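Local coordinates for protein glutamine cyclotransferase (Zymomonas mobilis, PDB 3NOL) that catalyses the cyclisation of N-terminal glutamine residues to pyroglutamate with release of ammonia, on a beta-propeller scaffold that holds a calcium ion, at residues 29-34 and 250-255; 79-84 and 115-120; 169-174 and 186-191. One frame throughout, in Å; residues are numbered along the deposited sequence.

Contact 1 (29-34 and 250-255); sequences YDYQIV and FEITLT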
loop_
_atom_site.group_PDB
_atom_site.type_symbol
_atom_site.label_atom_id
_atom_site.label_comp_id
_atom_site.label_asym_id
_atom_site.label_seq_id
_atom_site.Cartn_x
_atom_site.Cartn_y
_atom_site.Cartn_z
ATOM N N TYR A 29 -14.963 2.161 -11.587
ATOM C CA TYR A 29 -14.786 3.575 -11.234
ATOM C C TYR A 29 -13.674 4.185 -12.071
ATOM O O TYR A 29 -12.586 3.619 -12.171
ATOM C CB TYR A 29 -14.467 3.729 -9.736
ATOM C CG TYR A 29 -15.622 3.288 -8.865
ATOM C CD1 TYR A 29 -16.584 4.203 -8.428
ATOM C CD2 TYR A 29 -15.783 1.943 -8.524
ATOM C CE1 TYR A 29 -17.657 3.789 -7.643
ATOM C CE2 TYR A 29 -16.846 1.509 -7.762
ATOM C CZ TYR A 29 -17.784 2.426 -7.328
ATOM O OH TYR A 29 -18.827 1.968 -6.572
ATOM N N ASP A 30 -13.980 5.327 -12.691
ATOM C CA ASP A 30 -12.985 6.128 -13.367
ATOM C C ASP A 30 -12.440 7.177 -12.414
ATOM O O ASP A 30 -13.083 7.528 -11.438
ATOM C CB ASP A 30 -13.582 6.787 -14.608
ATOM C CG ASP A 30 -13.863 5.779 -15.701
ATOM O OD1 ASP A 30 -12.921 5.041 -16.068
ATOM O OD2 ASP A 30 -15.016 5.711 -16.174
ATOM N N TYR A 31 -11.235 7.645 -12.696
ATOM C CA TYR A 31 -10.589 8.611 -11.827
ATOM C C TYR A 31 -10.653 10.027 -12.435
ATOM O O TYR A 31 -10.764 10.191 -13.672
ATOM C CB TYR A 31 -9.127 8.208 -11.584
ATOM C CG TYR A 31 -8.293 8.347 -12.821
ATOM C CD1 TYR A 31 -8.139 7.263 -13.711
ATOM C CD2 TYR A 31 -7.692 9.573 -13.156
ATOM C CE1 TYR A 31 -7.400 7.394 -14.878
ATOM C CE2 TYR A 31 -6.955 9.708 -14.333
ATOM C CZ TYR A 31 -6.815 8.611 -15.186
ATOM O OH TYR A 31 -6.088 8.760 -16.340
ATOM N N GLN A 32 -10.533 11.022 -11.551
ATOM C CA GLN A 32 -10.217 12.410 -11.900
ATOM C C GLN A 32 -9.038 12.852 -11.025
ATOM O O GLN A 32 -9.076 12.685 -9.789
ATOM C CB GLN A 32 -11.398 13.351 -11.612
ATOM C CG GLN A 32 -12.697 13.000 -12.326
ATOM C CD GLN A 32 -13.486 11.925 -11.602
ATOM O OE1 GLN A 32 -13.699 11.999 -10.383
ATOM N NE2 GLN A 32 -13.924 10.910 -12.353
ATOM N N ILE A 33 -7.995 13.366 -11.664
ATOM C CA ILE A 33 -6.825 13.878 -10.934
ATOM C C ILE A 33 -7.151 15.236 -10.336
ATOM O O ILE A 33 -7.511 16.173 -11.071
ATOM C CB ILE A 33 -5.574 13.991 -11.838
ATOM C CG1 ILE A 33 -5.152 12.601 -12.329
ATOM C CG2 ILE A 33 -4.435 14.693 -11.092
ATOM C CD1 ILE A 33 -4.068 12.591 -13.405
ATOM N N VAL A 34 -7.035 15.338 -9.015
ATOM C CA VAL A 34 -7.228 16.606 -8.295
ATOM C C VAL A 34 -5.922 17.408 -8.242
ATOM O O VAL A 34 -5.908 18.629 -8.505
ATOM C CB VAL A 34 -7.762 16.367 -6.849
ATOM C CG1 VAL A 34 -8.021 17.720 -6.140
ATOM C CG2 VAL A 34 -9.031 15.521 -6.868
ATOM N N PHE A 250 -0.638 10.747 -7.340
ATOM C CA PHE A 250 -1.858 11.416 -7.798
ATOM C C PHE A 250 -2.878 11.414 -6.680
ATOM O O PHE A 250 -3.183 10.361 -6.104
ATOM C CB PHE A 250 -2.478 10.688 -8.992
ATOM C CG PHE A 250 -1.598 10.672 -10.213
ATOM C CD1 PHE A 250 -0.867 9.537 -10.526
ATOM C CD2 PHE A 250 -1.487 11.807 -11.033
ATOM C CE1 PHE A 250 -0.025 9.507 -11.652
ATOM C CE2 PHE A 250 -0.656 11.800 -12.162
ATOM C CZ PHE A 250 0.075 10.632 -12.477
ATOM N N GLU A 251 -3.428 12.590 -6.402
ATOM C CA GLU A 251 -4.606 12.693 -5.560
ATOM C C GLU A 251 -5.800 12.613 -6.512
ATOM O O GLU A 251 -5.920 13.437 -7.441
ATOM C CB GLU A 251 -4.589 14.018 -4.804
ATOM C CG GLU A 251 -5.834 14.249 -3.988
ATOM C CD GLU A 251 -5.845 15.615 -3.292
ATOM O OE1 GLU A 251 -6.925 15.990 -2.792
ATOM O OE2 GLU A 251 -4.793 16.287 -3.246
ATOM N N ILE A 252 -6.644 11.608 -6.300
ATOM C CA ILE A 252 -7.744 11.319 -7.243
ATOM C C ILE A 252 -9.108 11.250 -6.576
ATOM O O ILE A 252 -9.237 10.832 -5.422
ATOM C CB ILE A 252 -7.533 9.990 -8.028
ATOM C CG1 ILE A 252 -7.420 8.774 -7.070
ATOM C CG2 ILE A 252 -6.352 10.087 -8.979
ATOM C CD1 ILE A 252 -7.488 7.407 -7.828
ATOM N N THR A 253 -10.131 11.642 -7.325
ATOM C CA THR A 253 -11.513 11.312 -6.959
ATOM C C THR A 253 -12.026 10.196 -7.889
ATOM O O THR A 253 -11.414 9.916 -8.925
ATOM C CB THR A 253 -12.436 12.563 -6.994
ATOM O OG1 THR A 253 -12.385 13.148 -8.293
ATOM C CG2 THR A 253 -12.000 13.615 -5.921
ATOM N N LEU A 254 -13.119 9.546 -7.484
ATOM C CA LEU A 254 -13.688 8.410 -8.218
ATOM C C LEU A 254 -15.109 8.703 -8.634
ATOM O O LEU A 254 -15.865 9.302 -7.868
ATOM C CB LEU A 254 -13.693 7.150 -7.338
ATOM C CG LEU A 254 -12.333 6.720 -6.825
ATOM C CD1 LEU A 254 -12.537 5.495 -5.926
ATOM C CD2 LEU A 254 -11.421 6.425 -8.013
ATOM N N THR A 255 -15.459 8.281 -9.849
ATOM C CA THR A 255 -16.849 8.312 -10.308
ATOM C C THR A 255 -17.197 6.991 -10.959
ATOM O O THR A 255 -16.408 6.459 -11.755
ATOM C CB THR A 255 -17.117 9.448 -11.324
ATOM O OG1 THR A 255 -16.216 9.335 -12.432
ATOM C CG2 THR A 255 -16.952 10.815 -10.661
#

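Contact 2 (79-84 and 115-120); sequences QQIELG and RNLRQV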
loop_
_atom_site.group_PDB
_atom_site.type_symbol
_atom_site.label_atom_id
_atom_site.label_comp_id
_atom_site.label_asym_id
_atom_site.label_seq_id
_atom_site.Cartn_x
_atom_site.Cartn_y
_atom_site.Cartn_z
ATOM N N GLN A 79 12.863 12.106 6.964
ATOM C CA GLN A 79 13.379 11.111 7.906
ATOM C C GLN A 79 13.463 9.791 7.165
ATOM O O GLN A 79 12.563 9.467 6.408
ATOM C CB GLN A 79 12.380 11.004 9.056
ATOM C CG GLN A 79 12.704 10.014 10.135
ATOM C CD GLN A 79 11.564 9.971 11.142
ATOM O OE1 GLN A 79 10.397 10.048 10.754
ATOM N NE2 GLN A 79 11.890 9.867 12.427
ATOM N N GLN A 80 14.542 9.032 7.352
ATOM C CA GLN A 80 14.640 7.754 6.649
ATOM C C GLN A 80 15.494 6.790 7.442
ATOM O O GLN A 80 16.486 7.217 8.039
ATOM C CB GLN A 80 15.279 7.982 5.274
ATOM C CG GLN A 80 15.260 6.760 4.342
ATOM C CD GLN A 80 15.669 7.138 2.930
ATOM O OE1 GLN A 80 15.141 8.121 2.361
ATOM N NE2 GLN A 80 16.596 6.360 2.335
ATOM N N ILE A 81 15.102 5.513 7.435
ATOM C CA ILE A 81 15.973 4.415 7.903
ATOM C C ILE A 81 16.222 3.460 6.747
ATOM O O ILE A 81 15.358 3.301 5.872
ATOM C CB ILE A 81 15.423 3.682 9.172
ATOM C CG1 ILE A 81 14.044 3.036 8.928
ATOM C CG2 ILE A 81 15.436 4.643 10.382
ATOM C CD1 ILE A 81 13.556 2.079 10.032
ATOM N N GLU A 82 17.415 2.875 6.723
ATOM C CA GLU A 82 17.769 1.887 5.740
ATOM C C GLU A 82 17.859 0.546 6.469
ATOM O O GLU A 82 18.612 0.400 7.444
ATOM C CB GLU A 82 19.120 2.251 5.107
ATOM C CG GLU A 82 19.540 1.265 4.042
ATOM C CD GLU A 82 20.819 1.647 3.300
ATOM O OE1 GLU A 82 21.417 2.723 3.577
ATOM O OE2 GLU A 82 21.227 0.833 2.430
ATOM N N LEU A 83 17.097 -0.435 5.998
ATOM C CA LEU A 83 17.093 -1.749 6.624
ATOM C C LEU A 83 18.414 -2.470 6.380
ATOM O O LEU A 83 19.078 -2.224 5.374
ATOM C CB LEU A 83 15.936 -2.600 6.093
ATOM C CG LEU A 83 14.516 -2.073 6.364
ATOM C CD1 LEU A 83 13.532 -3.226 6.208
ATOM C CD2 LEU A 83 14.373 -1.423 7.731
ATOM N N GLY A 84 18.781 -3.349 7.308
ATOM C CA GLY A 84 19.973 -4.193 7.123
ATOM C C GLY A 84 19.970 -4.921 5.784
ATOM O O GLY A 84 18.917 -5.267 5.241
ATOM N N ARG A 115 8.108 8.029 16.158
ATOM C CA ARG A 115 8.851 9.290 16.375
ATOM C C ARG A 115 10.227 9.316 15.678
ATOM O O ARG A 115 10.511 10.253 14.929
ATOM C CB ARG A 115 9.003 9.655 17.867
ATOM C CG ARG A 115 9.686 11.014 18.049
ATOM C CD ARG A 115 10.008 11.427 19.488
ATOM N NE ARG A 115 10.556 12.790 19.485
ATOM C CZ ARG A 115 11.299 13.320 20.461
ATOM N NH1 ARG A 115 11.741 14.576 20.357
ATOM N NH2 ARG A 115 11.617 12.589 21.536
ATOM N N ASN A 116 11.061 8.298 15.941
ATOM C CA ASN A 116 12.414 8.218 15.385
ATOM C C ASN A 116 12.686 6.937 14.582
ATOM O O ASN A 116 13.832 6.664 14.191
ATOM C CB ASN A 116 13.472 8.414 16.478
ATOM C CG ASN A 116 13.537 9.866 16.977
ATOM O OD1 ASN A 116 13.715 10.814 16.190
ATOM N ND2 ASN A 116 13.393 10.041 18.287
ATOM N N LEU A 117 11.623 6.169 14.305
ATOM C CA LEU A 117 11.738 4.924 13.519
ATOM C C LEU A 117 12.735 3.932 14.120
ATOM O O LEU A 117 13.365 3.142 13.403
ATOM C CB LEU A 117 12.023 5.207 12.033
ATOM C CG LEU A 117 11.094 6.202 11.327
ATOM C CD1 LEU A 117 11.601 6.532 9.910
ATOM C CD2 LEU A 117 9.633 5.713 11.273
ATOM N N ARG A 118 12.847 3.980 15.447
ATOM C CA ARG A 118 13.662 3.059 16.226
ATOM C C ARG A 118 12.974 1.687 16.242
ATOM O O ARG A 118 11.786 1.609 16.518
ATOM C CB ARG A 118 13.794 3.580 17.659
ATOM C CG ARG A 118 14.641 2.690 18.536
ATOM C CD ARG A 118 14.942 3.341 19.888
ATOM N NE ARG A 118 13.750 3.421 20.731
ATOM C CZ ARG A 118 13.263 2.401 21.445
ATOM N NH1 ARG A 118 13.862 1.215 21.423
ATOM N NH2 ARG A 118 12.165 2.565 22.178
ATOM N N GLN A 119 13.718 0.627 15.941
ATOM C CA GLN A 119 13.138 -0.731 15.944
ATOM C C GLN A 119 12.898 -1.192 17.377
ATOM O O GLN A 119 13.800 -1.078 18.241
ATOM C CB GLN A 119 14.024 -1.725 15.187
ATOM C CG GLN A 119 13.579 -3.184 15.318
ATOM C CD GLN A 119 14.483 -4.139 14.546
ATOM O OE1 GLN A 119 15.128 -3.743 13.578
ATOM N NE2 GLN A 119 14.539 -5.397 14.980
ATOM N N VAL A 120 11.685 -1.679 17.640
ATOM C CA VAL A 120 11.315 -2.170 18.983
ATOM C C VAL A 120 10.933 -3.667 19.050
ATOM O O VAL A 120 10.918 -4.266 20.130
ATOM C CB VAL A 120 10.209 -1.302 19.639
ATOM C CG1 VAL A 120 10.737 0.124 19.903
ATOM C CG2 VAL A 120 8.906 -1.299 18.792
HETATM O O HOH W 1 14.639 10.656 13.630
HETATM O O HOH W 2 14.936 8.342 12.212
#

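Contact 3 (169-174 and 186-191); sequences EELPEL and ANVWQT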
loop_
_atom_site.group_PDB
_atom_site.type_symbol
_atom_site.label_atom_id
_atom_site.label_comp_id
_atom_site.label_asym_id
_atom_site.label_seq_id
_atom_site.Cartn_x
_atom_site.Cartn_y
_atom_site.Cartn_z
ATOM N N GLU A 169 -14.697 -16.012 -8.472
ATOM C CA GLU A 169 -13.426 -16.726 -8.670
ATOM C C GLU A 169 -12.274 -16.060 -7.912
ATOM O O GLU A 169 -12.227 -14.843 -7.791
ATOM C CB GLU A 169 -13.100 -16.881 -10.172
ATOM C CG GLU A 169 -14.287 -17.419 -11.017
ATOM C CD GLU A 169 -14.795 -18.788 -10.573
ATOM O OE1 GLU A 169 -14.025 -19.599 -10.003
ATOM O OE2 GLU A 169 -15.993 -19.066 -10.791
ATOM N N GLU A 170 -11.348 -16.878 -7.422
ATOM C CA GLU A 170 -10.186 -16.375 -6.673
ATOM C C GLU A 170 -9.435 -15.285 -7.455
ATOM O O GLU A 170 -9.204 -15.429 -8.656
ATOM C CB GLU A 170 -9.224 -17.551 -6.392
ATOM C CG GLU A 170 -9.631 -18.451 -5.195
ATOM C CD GLU A 170 -9.302 -19.935 -5.402
ATOM O OE1 GLU A 170 -8.317 -20.249 -6.116
ATOM O OE2 GLU A 170 -10.034 -20.797 -4.840
ATOM N N LEU A 171 -9.026 -14.220 -6.756
ATOM C CA LEU A 171 -8.285 -13.133 -7.382
ATOM C C LEU A 171 -6.896 -13.053 -6.737
ATOM O O LEU A 171 -6.754 -12.579 -5.591
ATOM C CB LEU A 171 -9.028 -11.795 -7.201
ATOM C CG LEU A 171 -8.325 -10.557 -7.790
ATOM C CD1 LEU A 171 -8.106 -10.634 -9.331
ATOM C CD2 LEU A 171 -9.081 -9.266 -7.406
ATOM N N PRO A 172 -5.881 -13.570 -7.444
ATOM C CA PRO A 172 -4.529 -13.516 -6.898
ATOM C C PRO A 172 -3.811 -12.188 -7.206
ATOM O O PRO A 172 -4.367 -11.297 -7.894
ATOM C CB PRO A 172 -3.839 -14.661 -7.634
ATOM C CG PRO A 172 -4.441 -14.559 -9.030
ATOM C CD PRO A 172 -5.912 -14.273 -8.750
ATOM N N GLU A 173 -2.572 -12.092 -6.711
ATOM C CA GLU A 173 -1.647 -10.983 -6.954
ATOM C C GLU A 173 -2.013 -9.707 -6.181
ATOM O O GLU A 173 -1.576 -8.615 -6.542
ATOM C CB GLU A 173 -1.442 -10.683 -8.450
ATOM C CG GLU A 173 -1.132 -11.936 -9.287
ATOM C CD GLU A 173 0.058 -12.718 -8.737
ATOM O OE1 GLU A 173 1.041 -12.095 -8.305
ATOM O OE2 GLU A 173 0.001 -13.970 -8.731
ATOM N N LEU A 174 -2.796 -9.863 -5.116
ATOM C CA LEU A 174 -3.090 -8.721 -4.227
ATOM C C LEU A 174 -1.801 -8.164 -3.602
ATOM O O LEU A 174 -1.017 -8.905 -2.998
ATOM C CB LEU A 174 -4.068 -9.143 -3.121
ATOM C CG LEU A 174 -5.371 -9.814 -3.611
ATOM C CD1 LEU A 174 -6.210 -10.159 -2.351
ATOM C CD2 LEU A 174 -6.136 -8.936 -4.621
ATOM N N ALA A 186 -7.128 -2.727 -2.806
ATOM C CA ALA A 186 -5.871 -3.450 -3.051
ATOM C C ALA A 186 -5.371 -3.247 -4.461
ATOM O O ALA A 186 -6.154 -3.359 -5.413
ATOM C CB ALA A 186 -6.054 -4.946 -2.817
ATOM N N ASN A 187 -4.083 -2.944 -4.615
ATOM C CA ASN A 187 -3.483 -3.076 -5.938
ATOM C C ASN A 187 -3.529 -4.550 -6.340
ATOM O O ASN A 187 -3.383 -5.432 -5.493
ATOM C CB ASN A 187 -2.028 -2.593 -5.954
ATOM C CG ASN A 187 -1.914 -1.088 -5.820
ATOM O OD1 ASN A 187 -1.597 -0.584 -4.749
ATOM N ND2 ASN A 187 -2.168 -0.364 -6.910
ATOM N N VAL A 188 -3.737 -4.791 -7.635
ATOM C CA VAL A 188 -3.581 -6.108 -8.206
ATOM C C VAL A 188 -2.334 -6.038 -9.096
ATOM O O VAL A 188 -2.312 -5.351 -10.133
ATOM C CB VAL A 188 -4.811 -6.532 -9.014
ATOM C CG1 VAL A 188 -4.594 -7.952 -9.569
ATOM C CG2 VAL A 188 -6.097 -6.397 -8.159
ATOM N N TRP A 189 -1.292 -6.714 -8.622
ATOM C CA TRP A 189 0.030 -6.639 -9.219
ATOM C C TRP A 189 -0.033 -7.005 -10.686
ATOM O O TRP A 189 -0.727 -7.958 -11.070
ATOM C CB TRP A 189 0.998 -7.568 -8.484
ATOM C CG TRP A 189 2.465 -7.286 -8.700
ATOM C CD1 TRP A 189 3.092 -6.050 -8.733
ATOM C CD2 TRP A 189 3.501 -8.262 -8.858
ATOM N NE1 TRP A 189 4.447 -6.218 -8.931
ATOM C CE2 TRP A 189 4.729 -7.562 -8.975
ATOM C CE3 TRP A 189 3.515 -9.667 -8.879
ATOM C CZ2 TRP A 189 5.963 -8.231 -9.156
ATOM C CZ3 TRP A 189 4.740 -10.331 -9.061
ATOM C CH2 TRP A 189 5.939 -9.614 -9.198
ATOM N N GLN A 190 0.663 -6.206 -11.494
ATOM C CA GLN A 190 0.734 -6.399 -12.959
ATOM C C GLN A 190 -0.469 -5.790 -13.685
ATOM O O GLN A 190 -0.584 -5.909 -14.911
ATOM C CB GLN A 190 0.864 -7.882 -13.366
ATOM C CG GLN A 190 2.101 -8.592 -12.850
ATOM C CD GLN A 190 3.366 -7.804 -13.125
ATOM O OE1 GLN A 190 3.722 -7.547 -14.283
ATOM N NE2 GLN A 190 4.054 -7.412 -12.055
ATOM N N THR A 191 -1.377 -5.167 -12.939
ATOM C CA THR A 191 -2.485 -4.438 -13.564
ATOM C C THR A 191 -2.476 -2.971 -13.157
ATOM O O THR A 191 -1.773 -2.580 -12.214
ATOM C CB THR A 191 -3.872 -5.047 -13.205
ATOM O OG1 THR A 191 -4.333 -4.510 -11.954
ATOM C CG2 THR A 191 -3.830 -6.592 -13.166
#

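Contact 1 (29-34 and 250-255)
Gln32 reaches across to two threonines of the partner strand and grips both with its amide. Its CG stands anti to the carbonyl carbon (chi1 -58°) and the chain then bends at chi2 (83°), which carries the amide across to the two threonines, on a partly solvent-facing side of the sheet. OE1 accepts from Thr253 OG1 at 2.7 Å, the donor lying a little off the plane of the carbonyl, while NE2 donates to Thr255 OG1 at 2.8 Å in a bent bond (131°), the hydroxyl lying out of the amide plane. Both threonines set OG1 between backbone N and carbonyl carbon, where it can meet the glutamine; a small hydroxyl that can donate or accept suits each end of the amide. With the amide gone, as in an alanine here, both hydroxyls would probably lose this partner and the tie between them.

Beneath the side chains, the antiparallel strands are tied by paired bonds at Asp30 with Thr255 and at Gln32 with Thr253. Past the last pair, Val34 N still bonds to Glu251 O at 2.7 Å, and Val34 CG2 rests on Thr253 CG2 at 3.7 Å.

The face carrying Tyr31, Ile33, Ile252 and Leu254 is mostly apolar. Tyr31 lays CB near Ile252 CD1 (4.2 Å) while its hydroxyl leads off to Glu216. Ile33 sends CD1 to Phe250 CD2, 3.6 Å away. At the strand end Tyr29 heads toward the partner, CD1 3.8 Å from Thr255 C, and Arg196 makes a cation-pi contact with its ring.

Strand 28-38 thus pairs with one edge of strand 248-256, whose other side pairs with 238-243; strand 204-209 runs parallel on the far side of 28-38, and Asp30 forms a salt bridge with Arg257.

Contact 2 (79-84 and 115-120)
Two neighbouring blades of the beta-propeller meet where Gln79 and Ile81, on the outermost strand of one, touch Leu117 and its neighbours in the turn that joins strands 108-113 and 119-124 of the next. Leu117 and Gln79 approach from opposite directions and overlap alongside each other, with Leu117 CD1 3.7 Å from Gln79 CD. The glutamine reaches this far because its chain is fully extended, with CG opposite the backbone N (chi1 179°); its methylenes give the leucine an apolar flank and its amide goes on to the turn.

There NE2 donates to Arg115 O at 2.9 Å. The acceptor lies close to the amide plane, but the donor is tilted from the plane of the Arg115 carbonyl. Water continues the link: one molecule accepts from Gln79 NE2 at 3.1 Å and donates to Asn116 OD1 at 2.7 Å, and a second donates to Asn116 O while its bond from NE2 is weak. A long neutral amide suits this surface position, since one nitrogen can serve a backbone carbonyl and water together.

Ile81 packs CG2 on Leu117 CB at 3.8 Å, the apolar contact here, and its CD1 also lies against the carbonyl oxygen, 3.5 Å from Leu117 O. Leu117, which is buried, takes a left-handed helical conformation (phi 56°, psi 31°), uncommon for a branched side chain, in which its CB points toward strand 77-82. Strand 64-70 pairs with 77-82 beside Ile81, and Trp112 also touches this isoleucine. A small apolar contact beside a hydrated polar seam, between successive four-stranded sheets, fits a blade-to-blade junction of a propeller.

Contact 3 (169-174 and 186-191)
Glu173 and Trp189 cross obliquely, the carboxylate plane turned 32° from the indole. Glu173 OE1 comes to the ring edge, almost in its plane, 3.5 Å from Trp189 CE3. The glutamate chain bends at chi2 to bring its end round to that edge. One face of the same ring is taken by Gln190 NE2, 3.1 Å above the plane over its centre, and Trp130 meets the indole edge-to-face.

The backbone fixes both partners: Trp189 N donates to Glu173 O at 2.8 Å in a nearly straight bond (170°). Next to it Leu174 and Val188 form a non-hydrogen-bonded antiparallel pair. Val188 CG2 touches Leu171 CD2 at 4.2 Å and lies near Leu174 CD2, which also reaches Ala186 CB; branched and small apolar residues fill this side, with Val195 beyond.

After Val188 the chain makes a type II turn. Val188 O accepts from Thr191 N at 3.0 Å and from Thr191 OG1 at 2.8 Å, so the threonine hydroxyl doubles the hold on the turn. Asn187 points its OD1 to Gly229 N, with the calcium about 7 Å from its side chain.

The indole may border a pocket, though the glycerol near it probably came from the crystallisation liquor. It is held by a backbone bond beside the apolar group round Val188, with an amide over one face and, at its edge, a carboxylate oxygen that meets the slightly positive C-H rim rather than the electron-rich face.

In the fold
Contact 1 and contact 3 are both partly buried and reach the same extended sheet, yet differ in kind: contact 1 is a regular strand ladder that joins strands near the two chain termini, completing the last blade with the N-terminal strand in the manner of a propeller's closure, whereas contact 3 joins the linker after one blade to the end of strand 183-188 in the next, with a single backbone bond across it. Contact 2, about 33 Å from contact 1 between centres, is a surface junction between blades; it has no strand pairing and no backbone-to-backbone bond across it, only an amide-to-carbonyl bond, waters and apolar contacts round one leucine.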